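Local coordinates for Thiol:disulfide interchange protein (PDB 6DXN) that probably acts as a periplasmic thiol:disulfide oxidoreductase of the DsbA type, exchanging disulfide bonds through a thioredoxin-like redox centre, at residues Asn44-Ile49 with Met57-Tyr62; Arg50-Asp55 with Leu183-Leu188. All blocks are in the same frame, centred on the assembly; numbering follows the deposited sequence. Where two conformers were deposited one is given.

Interaction 1: residues Asn44-Ile49 with Met57-Tyr62; sequences NVDTAI and MKLEKY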
# COMPACT_ATOMS: atom_id res chain seq x y z
N ASN A 44 -3.70 9.00 -8.33
CA ASN A 44 -3.21 7.88 -9.11
C ASN A 44 -1.68 7.85 -9.06
O ASN A 44 -0.99 7.70 -10.07
CB ASN A 44 -3.81 7.88 -10.53
CG ASN A 44 -5.26 7.44 -10.51
OD1 ASN A 44 -5.59 6.44 -9.86
ND2 ASN A 44 -6.11 8.15 -11.22
N VAL A 45 -1.17 8.00 -7.83
CA VAL A 45 0.25 7.89 -7.57
C VAL A 45 0.66 6.43 -7.81
O VAL A 45 1.75 6.15 -8.29
CB VAL A 45 0.59 8.31 -6.13
CG1 VAL A 45 2.02 7.96 -5.76
CG2 VAL A 45 0.30 9.77 -5.87
N ASP A 46 -0.25 5.50 -7.47
CA ASP A 46 0.04 4.06 -7.55
C ASP A 46 0.21 3.59 -9.00
O ASP A 46 1.13 2.84 -9.28
CB ASP A 46 -1.03 3.23 -6.84
CG ASP A 46 -1.00 3.29 -5.32
OD1 ASP A 46 -0.07 3.90 -4.76
OD2 ASP A 46 -1.90 2.71 -4.72
N THR A 47 -0.69 3.99 -9.90
CA THR A 47 -0.57 3.58 -11.33
C THR A 47 0.69 4.21 -11.94
O THR A 47 1.45 3.56 -12.69
CB THR A 47 -1.83 3.93 -12.13
OG1 THR A 47 -2.92 3.19 -11.57
CG2 THR A 47 -1.73 3.60 -13.60
N ALA A 48 0.92 5.49 -11.61
CA ALA A 48 2.08 6.23 -12.13
C ALA A 48 3.38 5.46 -11.83
O ALA A 48 4.20 5.18 -12.73
CB ALA A 48 2.10 7.62 -11.54
N ILE A 49 3.55 5.09 -10.56
CA ILE A 49 4.72 4.33 -10.11
C ILE A 49 4.82 2.99 -10.86
O ILE A 49 5.90 2.66 -11.38
CB ILE A 49 4.66 4.14 -8.57
CG1 ILE A 49 4.79 5.48 -7.84
CG2 ILE A 49 5.71 3.15 -8.10
CD1 ILE A 49 4.52 5.40 -6.35
N MSE A 57 9.53 -6.50 -10.58
CA MSE A 57 9.38 -5.66 -9.41
C MSE A 57 8.05 -4.97 -9.41
O MSE A 57 7.68 -4.32 -10.38
CB MSE A 57 10.50 -4.64 -9.42
CG MSE A 57 9.93 -3.24 -9.34
SE MSE A 57 11.33 -2.17 -8.49
CE MSE A 57 10.52 -2.14 -6.71
N LYS A 58 7.34 -5.11 -8.29
CA LYS A 58 6.02 -4.51 -8.13
C LYS A 58 6.02 -3.55 -6.95
O LYS A 58 6.92 -3.53 -6.11
CB LYS A 58 4.94 -5.55 -7.79
CG LYS A 58 4.91 -6.82 -8.62
CD LYS A 58 3.60 -7.59 -8.48
CE LYS A 58 3.08 -7.69 -7.06
NZ LYS A 58 4.06 -8.30 -6.12
N LEU A 59 4.97 -2.73 -6.93
CA LEU A 59 4.68 -1.88 -5.82
C LEU A 59 3.95 -2.78 -4.82
O LEU A 59 2.86 -3.26 -5.12
CB LEU A 59 3.79 -0.72 -6.27
CG LEU A 59 3.18 0.12 -5.15
CD1 LEU A 59 4.25 0.80 -4.31
CD2 LEU A 59 2.21 1.15 -5.71
N GLU A 60 4.58 -3.06 -3.68
CA GLU A 60 3.91 -3.87 -2.67
C GLU A 60 3.12 -2.94 -1.75
O GLU A 60 3.61 -1.90 -1.31
CB GLU A 60 4.91 -4.75 -1.91
CG GLU A 60 5.40 -5.93 -2.74
CD GLU A 60 6.19 -6.97 -1.97
OE1 GLU A 60 6.67 -6.65 -0.87
OE2 GLU A 60 6.30 -8.11 -2.47
N LYS A 61 1.87 -3.29 -1.51
CA LYS A 61 1.03 -2.49 -0.64
C LYS A 61 0.76 -3.30 0.62
O LYS A 61 0.22 -4.39 0.57
CB LYS A 61 -0.23 -2.03 -1.38
CG LYS A 61 0.04 -1.08 -2.53
CD LYS A 61 -1.15 -0.31 -3.02
CE LYS A 61 -1.67 0.68 -1.99
NZ LYS A 61 -2.75 1.51 -2.55
N TYR A 62 1.20 -2.74 1.75
CA TYR A 62 1.05 -3.34 3.06
C TYR A 62 0.03 -2.54 3.86
O TYR A 62 0.20 -1.34 4.09
CB TYR A 62 2.43 -3.44 3.71
CG TYR A 62 3.30 -4.56 3.22
CD1 TYR A 62 3.08 -5.20 2.01
CD2 TYR A 62 4.45 -4.90 3.92
CE1 TYR A 62 3.91 -6.23 1.57
CE2 TYR A 62 5.28 -5.92 3.48
CZ TYR A 62 5.02 -6.58 2.30
OH TYR A 62 5.87 -7.57 1.89

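Interaction 2: residues Arg50-Asp55 with Leu183-Leu188; sequences RKRLPD and LVLFLL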
# COMPACT_ATOMS: atom_id res chain seq x y z
N ARG A 50 3.72 2.24 -10.94
CA ARG A 50 3.74 0.87 -11.57
C ARG A 50 4.10 0.94 -13.05
O ARG A 50 4.84 0.09 -13.56
CB ARG A 50 2.38 0.17 -11.50
CG ARG A 50 1.97 -0.27 -10.10
CD ARG A 50 0.74 -1.14 -10.20
NE ARG A 50 0.18 -1.39 -8.90
CZ ARG A 50 -0.81 -0.69 -8.35
NH1 ARG A 50 -1.38 0.30 -9.02
NH2 ARG A 50 -1.22 -0.99 -7.14
N LYS A 51 3.55 1.94 -13.72
CA LYS A 51 3.75 2.18 -15.14
C LYS A 51 5.24 2.35 -15.46
O LYS A 51 5.66 2.08 -16.59
CB LYS A 51 2.96 3.44 -15.51
CG LYS A 51 2.97 3.86 -16.97
CD LYS A 51 2.10 5.08 -17.23
CE LYS A 51 0.67 4.87 -16.77
NZ LYS A 51 -0.19 6.04 -17.06
N ARG A 52 6.03 2.75 -14.45
CA ARG A 52 7.47 3.06 -14.64
C ARG A 52 8.41 1.99 -14.07
O ARG A 52 9.63 2.09 -14.25
CB ARG A 52 7.78 4.38 -13.92
CG ARG A 52 6.92 5.55 -14.36
CD ARG A 52 7.31 6.12 -15.71
NE ARG A 52 8.63 6.74 -15.66
CZ ARG A 52 8.88 7.94 -15.14
NH1 ARG A 52 7.91 8.63 -14.57
NH2 ARG A 52 10.10 8.44 -15.18
N LEU A 53 7.86 0.98 -13.38
CA LEU A 53 8.70 -0.06 -12.75
C LEU A 53 9.12 -1.11 -13.78
O LEU A 53 8.51 -1.24 -14.84
CB LEU A 53 7.92 -0.77 -11.63
CG LEU A 53 7.49 0.06 -10.42
CD1 LEU A 53 6.67 -0.80 -9.47
CD2 LEU A 53 8.67 0.66 -9.69
N PRO A 54 10.21 -1.88 -13.51
CA PRO A 54 10.59 -3.01 -14.36
C PRO A 54 9.69 -4.22 -14.06
O PRO A 54 9.03 -4.26 -13.03
CB PRO A 54 12.06 -3.29 -13.98
CG PRO A 54 12.48 -2.11 -13.12
CD PRO A 54 11.20 -1.62 -12.46
N ASP A 55 9.71 -5.21 -14.96
CA ASP A 55 8.85 -6.41 -14.89
C ASP A 55 9.09 -7.26 -13.63
O ASP A 55 8.13 -7.84 -13.11
CB ASP A 55 9.03 -7.29 -16.13
CG ASP A 55 8.43 -6.68 -17.38
OD1 ASP A 55 7.85 -5.57 -17.28
OD2 ASP A 55 8.53 -7.32 -18.45
N LEU A 183 10.92 10.15 -8.39
CA LEU A 183 11.66 10.04 -7.12
C LEU A 183 11.85 8.56 -6.74
O LEU A 183 12.94 8.16 -6.34
CB LEU A 183 10.92 10.80 -6.01
CG LEU A 183 11.48 10.61 -4.60
CD1 LEU A 183 12.94 11.03 -4.52
CD2 LEU A 183 10.66 11.39 -3.59
N VAL A 184 10.77 7.77 -6.85
CA VAL A 184 10.87 6.33 -6.54
C VAL A 184 12.01 5.72 -7.36
O VAL A 184 12.88 5.03 -6.82
CB VAL A 184 9.54 5.59 -6.76
CG1 VAL A 184 9.72 4.09 -6.94
CG2 VAL A 184 8.56 5.85 -5.63
N LEU A 185 12.01 5.99 -8.67
CA LEU A 185 13.04 5.42 -9.55
C LEU A 185 14.44 5.88 -9.12
O LEU A 185 15.36 5.07 -9.08
CB LEU A 185 12.74 5.81 -11.00
CG LEU A 185 11.61 5.02 -11.66
CD1 LEU A 185 11.44 5.46 -13.11
CD2 LEU A 185 11.88 3.53 -11.59
N PHE A 186 14.56 7.18 -8.81
CA PHE A 186 15.81 7.80 -8.37
C PHE A 186 16.34 7.06 -7.13
O PHE A 186 17.55 6.93 -6.95
CB PHE A 186 15.60 9.28 -8.05
CG PHE A 186 16.77 9.98 -7.41
CD1 PHE A 186 16.96 9.94 -6.04
CD2 PHE A 186 17.69 10.67 -8.18
CE1 PHE A 186 18.04 10.57 -5.45
CE2 PHE A 186 18.77 11.32 -7.59
CZ PHE A 186 18.95 11.27 -6.23
N LEU A 187 15.43 6.54 -6.31
CA LEU A 187 15.83 5.84 -5.09
C LEU A 187 16.19 4.38 -5.39
O LEU A 187 17.10 3.85 -4.77
CB LEU A 187 14.73 5.96 -4.04
CG LEU A 187 14.58 7.35 -3.42
CD1 LEU A 187 13.41 7.38 -2.45
CD2 LEU A 187 15.87 7.78 -2.73
N LEU A 188 15.48 3.74 -6.32
CA LEU A 188 15.75 2.34 -6.66
C LEU A 188 17.12 2.22 -7.35
O LEU A 188 17.79 1.20 -7.20
CB LEU A 188 14.65 1.81 -7.59
CG LEU A 188 13.32 1.49 -6.92
CD1 LEU A 188 12.24 1.27 -7.97
CD2 LEU A 188 13.44 0.29 -6.00

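Interaction 1: residues Asn44-Ile49 with Met57-Tyr62
One face of the Asp46 carboxylate is covered by a methyl of Leu59, while Lys61 reaches OD2 from the side of its syn lone pair. Leu59 CD2 lies 3.9 Å from Asp46 CG, over the face, offset by some 24° from the normal at CG. The contact belongs to the thioredoxin fold of DsbA: helix 45-52 is part of the beta-alpha-beta crossover from strand 25-29 to the neighbouring parallel strand 60-63. Asp46 points at the strand; its side chain and that of Lys61 come from opposite directions and join in a salt bridge, Lys61 NZ to Asp46 OD2 at 2.6 Å. Leu59 comes across the carboxylate at about a right angle, with CG anti to its backbone N (chi1 168°), which carries CD2 over the acid.

All three residues are buried. Lys61 NZ also forms a salt bridge with Glu91, and its charge makes a cation-pi contact with Phe29, so several groups fix the ammonium. Near the probable CxxC redox centre, the acidic oxygens Glu27 OE1 and Asp46 OD1 lie close together beside it, and its positive charge probably eases their proximity. A bend at chi3 (67°) turns the end of the lysine chain to OD2, with Lys61 CD 3.5 Å from Asp46 OD2.

Interaction 2: residues Arg50-Asp55 with Leu183-Leu188
Arg52 NH2 donates a hydrogen bond to Asn182 OD1, one residue ahead of the 183-188 segment, and the same nitrogen rests 3.9 Å from Leu185 CD1. The guanidinium is thus held at the polar end by an amide oxygen on helix 173-188 while a leucine methyl packs against it obliquely. Bends at chi2 (-76°) and chi3 (-66°) fold the arginine back over this methyl instead of letting it extend, and Arg52 CB also approaches Leu185 CD1, at 3.9 Å. The two side chains cross at about a right angle. The other methyl of Leu185 packs against the backbone: its CD2 lies 3.8 Å from Arg52 O, so the leucine spans both the side chain and the main chain of one residue.

In the thioredoxin fold seen here, helix 45-52 and the C-terminal helix 173-188 both pack on the side of the sheet that carries Phe155 and Val157, and this contact joins the C-terminal part of helix 45-52 and the chain after it to the last six residues of helix 173-188. Leu53 and Leu185 have the nearest pair of CA atoms, 7.7 Å apart. Leu53 N still bonds to Arg50 O, at 3.2 Å, before the chain runs on in extended form through Pro54. The end of the Leu53 side chain reaches toward the opposing helix. Leu188, three residues beyond Leu185 and therefore on much the same helix face, receives it: Leu53 CD2 stands 4.0 Å from Leu188 CD1. Leu188 also packs on Val157 of strand 154-157.

How the interactions relate
From the N terminus the chain runs through 44-49 directly into 50-55, so helix 45-52 serves both contacts in turn. Interaction 1 closes a short loop when 57-62 brings the chain back onto the helix at the edge strand 60-63. Interaction 2 closes only at 183-188, after most of the remaining helices and the strands 154-157 and 161-163 have intervened. The segments alternate, and the two loops cross. They lie about 9 Å apart, centre to centre, and they touch: Leu53 CD1 packs 3.6 Å from Leu59 N, and Ile49 CD1 meets Val184 CG2 at 4.1 Å. Helix 45-52 is thereby joined to both an edge strand and the C-terminal helix.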